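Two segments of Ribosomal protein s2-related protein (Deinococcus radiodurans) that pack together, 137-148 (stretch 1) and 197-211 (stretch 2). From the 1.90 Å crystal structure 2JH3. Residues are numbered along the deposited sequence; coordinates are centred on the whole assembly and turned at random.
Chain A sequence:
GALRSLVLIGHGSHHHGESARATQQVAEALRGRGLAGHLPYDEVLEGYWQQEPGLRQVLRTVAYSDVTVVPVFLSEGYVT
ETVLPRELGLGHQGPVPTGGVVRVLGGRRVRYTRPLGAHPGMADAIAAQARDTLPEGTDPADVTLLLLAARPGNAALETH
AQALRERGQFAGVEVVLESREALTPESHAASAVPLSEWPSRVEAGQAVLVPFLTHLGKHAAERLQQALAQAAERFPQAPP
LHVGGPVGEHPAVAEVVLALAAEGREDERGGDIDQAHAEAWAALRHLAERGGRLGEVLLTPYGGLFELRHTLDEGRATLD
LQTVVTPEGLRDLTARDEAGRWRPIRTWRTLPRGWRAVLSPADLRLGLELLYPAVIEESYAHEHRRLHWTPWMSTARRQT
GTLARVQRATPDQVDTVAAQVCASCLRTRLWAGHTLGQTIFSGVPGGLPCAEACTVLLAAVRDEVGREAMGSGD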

# COMPACT_ATOMS: atom_id res chain seq x y z
N GLY A 137 -7.39 44.17 24.94
CA GLY A 137 -7.34 45.21 25.96
C GLY A 137 -6.47 44.95 27.18
O GLY A 137 -6.00 45.89 27.83
N THR A 138 -6.24 43.67 27.51
CA THR A 138 -5.82 43.28 28.88
C THR A 138 -4.42 43.77 29.29
O THR A 138 -3.54 43.92 28.45
CB THR A 138 -5.92 41.74 29.08
OG1 THR A 138 -7.31 41.36 29.15
CG2 THR A 138 -5.21 41.29 30.35
N ASP A 139 -4.23 44.03 30.59
CA ASP A 139 -2.94 44.44 31.10
C ASP A 139 -2.25 43.28 31.75
O ASP A 139 -2.75 42.78 32.77
CB ASP A 139 -3.11 45.51 32.15
CG ASP A 139 -1.80 46.02 32.67
OD1 ASP A 139 -1.17 45.31 33.48
OD2 ASP A 139 -1.39 47.13 32.27
N PRO A 140 -1.10 42.84 31.19
CA PRO A 140 -0.24 41.74 31.69
C PRO A 140 -0.01 41.65 33.19
O PRO A 140 0.04 40.54 33.75
CB PRO A 140 1.11 42.00 30.99
CG PRO A 140 0.71 42.61 29.68
CD PRO A 140 -0.58 43.40 29.92
N ALA A 141 0.16 42.79 33.86
CA ALA A 141 0.47 42.76 35.29
C ALA A 141 -0.75 42.25 36.10
O ALA A 141 -0.61 41.82 37.25
CB ALA A 141 0.93 44.15 35.78
N ASP A 142 -1.92 42.28 35.47
CA ASP A 142 -3.14 41.60 35.99
C ASP A 142 -3.20 40.06 35.77
O ASP A 142 -4.16 39.41 36.24
CB ASP A 142 -4.42 42.24 35.38
CG ASP A 142 -4.67 43.72 35.85
OD1 ASP A 142 -3.97 44.20 36.77
OD2 ASP A 142 -5.59 44.39 35.31
N VAL A 143 -2.19 39.46 35.11
CA VAL A 143 -2.23 38.07 34.65
C VAL A 143 -1.08 37.18 35.19
O VAL A 143 0.09 37.56 35.18
CB VAL A 143 -2.25 38.05 33.11
CG1 VAL A 143 -2.44 36.63 32.56
CG2 VAL A 143 -3.42 38.88 32.59
N THR A 144 -1.42 36.00 35.74
CA THR A 144 -0.41 34.99 36.06
C THR A 144 -0.17 34.15 34.81
O THR A 144 -1.13 33.75 34.10
CB THR A 144 -0.75 34.05 37.27
OG1 THR A 144 -1.05 34.82 38.40
CG2 THR A 144 0.40 33.16 37.64
N LEU A 145 1.13 33.93 34.57
CA LEU A 145 1.67 33.28 33.37
C LEU A 145 1.90 31.85 33.75
O LEU A 145 2.69 31.58 34.61
CB LEU A 145 3.04 33.85 33.01
CG LEU A 145 3.46 33.77 31.52
CD1 LEU A 145 4.91 33.74 31.39
CD2 LEU A 145 2.77 32.69 30.70
N LEU A 146 1.19 30.93 33.12
CA LEU A 146 1.40 29.52 33.38
C LEU A 146 2.10 28.89 32.17
O LEU A 146 1.65 29.06 31.06
CB LEU A 146 0.04 28.84 33.59
CG LEU A 146 -0.59 28.69 34.98
CD1 LEU A 146 -0.02 29.54 36.02
CD2 LEU A 146 -2.11 28.85 34.84
N LEU A 147 3.14 28.10 32.43
CA LEU A 147 3.95 27.46 31.38
C LEU A 147 3.76 25.95 31.50
O LEU A 147 4.15 25.36 32.50
CB LEU A 147 5.43 27.82 31.56
CG LEU A 147 5.74 29.33 31.59
CD1 LEU A 147 7.20 29.60 31.81
CD2 LEU A 147 5.25 30.00 30.36
N LEU A 148 3.19 25.33 30.47
CA LEU A 148 2.97 23.88 30.45
C LEU A 148 4.19 23.08 29.91
O LEU A 148 4.58 23.28 28.80
CB LEU A 148 1.75 23.60 29.60
CG LEU A 148 1.27 22.17 29.52
CD1 LEU A 148 0.77 21.67 30.88
CD2 LEU A 148 0.20 22.11 28.48
N GLU A 197 -4.20 20.90 38.68
CA GLU A 197 -4.15 21.62 39.91
C GLU A 197 -3.73 23.10 39.70
O GLU A 197 -3.31 23.79 40.64
CB GLU A 197 -3.11 20.94 40.79
CG GLU A 197 -3.41 19.49 41.17
CD GLU A 197 -4.52 19.41 42.21
OE1 GLU A 197 -5.32 18.44 42.17
OE2 GLU A 197 -4.59 20.32 43.07
N TRP A 198 -3.87 23.63 38.50
CA TRP A 198 -3.26 24.96 38.20
C TRP A 198 -3.71 26.13 39.09
O TRP A 198 -2.90 27.00 39.39
CB TRP A 198 -3.42 25.35 36.70
CG TRP A 198 -4.80 25.72 36.23
CD1 TRP A 198 -5.68 24.91 35.55
CD2 TRP A 198 -5.44 27.00 36.34
NE1 TRP A 198 -6.84 25.59 35.27
CE2 TRP A 198 -6.73 26.87 35.74
CE3 TRP A 198 -5.10 28.21 36.96
CZ2 TRP A 198 -7.67 27.93 35.73
CZ3 TRP A 198 -6.02 29.24 36.94
CH2 TRP A 198 -7.30 29.09 36.35
N PRO A 199 -5.00 26.21 39.47
CA PRO A 199 -5.38 27.35 40.32
C PRO A 199 -4.66 27.39 41.71
O PRO A 199 -4.59 28.45 42.32
CB PRO A 199 -6.91 27.18 40.43
CG PRO A 199 -7.29 26.25 39.27
CD PRO A 199 -6.16 25.35 39.17
N SER A 200 -4.11 26.26 42.17
CA SER A 200 -3.26 26.22 43.37
C SER A 200 -1.99 27.07 43.25
O SER A 200 -1.31 27.33 44.27
CB SER A 200 -2.83 24.79 43.67
OG SER A 200 -1.83 24.32 42.78
N ARG A 201 -1.67 27.52 42.03
CA ARG A 201 -0.46 28.29 41.78
C ARG A 201 -0.75 29.69 41.26
O ARG A 201 0.11 30.34 40.72
CB ARG A 201 0.45 27.52 40.80
CG ARG A 201 1.26 26.38 41.45
CD ARG A 201 2.24 26.94 42.55
NE ARG A 201 3.12 25.86 43.02
CZ ARG A 201 2.76 24.95 43.92
NH1 ARG A 201 1.55 25.02 44.47
NH2 ARG A 201 3.59 23.96 44.26
N VAL A 202 -1.97 30.16 41.39
CA VAL A 202 -2.32 31.46 40.83
C VAL A 202 -2.98 32.26 41.92
O VAL A 202 -3.96 31.80 42.52
CB VAL A 202 -3.29 31.33 39.64
CG1 VAL A 202 -3.88 32.69 39.22
CG2 VAL A 202 -2.60 30.69 38.47
N GLU A 203 -2.42 33.45 42.15
CA GLU A 203 -2.93 34.39 43.14
C GLU A 203 -3.46 35.68 42.51
O GLU A 203 -4.08 36.49 43.21
CB GLU A 203 -1.85 34.69 44.16
CG GLU A 203 -1.60 33.49 45.09
CD GLU A 203 -0.15 33.36 45.55
OE1 GLU A 203 0.48 34.40 45.87
OE2 GLU A 203 0.37 32.21 45.59
N ALA A 204 -3.26 35.87 41.22
CA ALA A 204 -3.90 36.96 40.48
C ALA A 204 -5.34 36.60 40.12
O ALA A 204 -5.77 35.45 40.24
CB ALA A 204 -3.10 37.27 39.19
N GLY A 205 -6.08 37.60 39.65
CA GLY A 205 -7.44 37.41 39.23
C GLY A 205 -7.61 36.92 37.82
O GLY A 205 -8.75 36.77 37.37
N GLN A 206 -6.50 36.73 37.10
CA GLN A 206 -6.52 36.06 35.78
C GLN A 206 -5.23 35.29 35.54
O GLN A 206 -4.22 35.48 36.26
CB GLN A 206 -6.68 37.03 34.65
CG GLN A 206 -8.03 37.62 34.54
CD GLN A 206 -8.28 38.09 33.14
OE1 GLN A 206 -7.51 38.89 32.60
NE2 GLN A 206 -9.34 37.57 32.51
N ALA A 207 -5.31 34.39 34.56
CA ALA A 207 -4.17 33.54 34.17
C ALA A 207 -4.14 33.33 32.67
O ALA A 207 -5.18 33.34 32.01
CB ALA A 207 -4.27 32.19 34.90
N VAL A 208 -2.92 33.13 32.14
CA VAL A 208 -2.70 32.75 30.71
C VAL A 208 -1.76 31.49 30.62
O VAL A 208 -0.70 31.43 31.25
CB VAL A 208 -2.18 33.94 29.85
CG1 VAL A 208 -0.87 34.48 30.39
CG2 VAL A 208 -2.13 33.55 28.33
N LEU A 209 -2.22 30.50 29.88
CA LEU A 209 -1.46 29.29 29.75
C LEU A 209 -0.72 29.30 28.39
O LEU A 209 -1.34 29.42 27.33
CB LEU A 209 -2.36 28.08 29.87
CG LEU A 209 -1.69 26.73 29.70
CD1 LEU A 209 -0.84 26.39 30.89
CD2 LEU A 209 -2.73 25.70 29.53
N VAL A 210 0.59 29.19 28.48
CA VAL A 210 1.45 28.95 27.30
C VAL A 210 2.13 27.57 27.39
O VAL A 210 3.03 27.33 28.20
CB VAL A 210 2.45 30.12 27.05
CG1 VAL A 210 3.47 29.81 25.86
CG2 VAL A 210 1.67 31.39 26.75
N PRO A 211 1.69 26.67 26.54
CA PRO A 211 2.36 25.42 26.30
C PRO A 211 3.76 25.56 25.72
O PRO A 211 3.93 26.15 24.60
CB PRO A 211 1.42 24.69 25.32
CG PRO A 211 0.09 25.40 25.47
CD PRO A 211 0.51 26.80 25.67
O HOH W 1 -5.77 40.65 38.46
O HOH W 2 0.08 34.86 40.68

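Two neighbouring parallel strands, one running up to L148 and the other to P211, form the heart of this contact, which buries 813 Å² in all. Five backbone hydrogen bonds lace them together. T144 N donates to Q206 O (2.9 Å), and T144 O accepts from V208 N (2.7 Å); L146 N donates to V208 O (2.7 Å), and L146 O accepts from V210 N (2.8 Å); L148 N then donates to V210 O (3.0 Å). The even-numbered residues on each side thus do the bonding, so P211, which has no amide hydrogen, costs the ladder nothing where it pairs with L148.

Side chains alternate between the two faces. On the face of T144, L146 and L148, the 3-10 turn and loop leading into the second strand fold over the sheet, and L146 is the main bump. Its CD2 lies 3.7 Å from W198 CE3, approaching the ring obliquely, and 4.0 Å from A207 CB, while its CD1 meets V202 CG2 at 3.7 Å. The small methyl of A207 leaves room for this leucine, whose chi angles lie between the usual wells. Further along, L209 CD1 reaches over to the first strand, 3.8 Å from L146 CB and 4.0 Å from L148 CB.

T144 suits the polar end of this face. Its OG1 packs 3.3 Å from A204 CB, yet also lies 2.5 Å from water 2, which accepts a hydrogen bond from E203 N (3.2 Å). Water 1 similarly links D142 O (3.0 Å) to G205 N (3.3 Å), where the backbones have separated too far for a direct bond.

On the other face, V208 and V210 meet L145, whose CD2 sits near both V208 CG1 (4.1 Å) and V210 CG2 (4.3 Å), and V143 CG1 comes in from the end of the ladder to press against V208 CG1 at 3.4 Å.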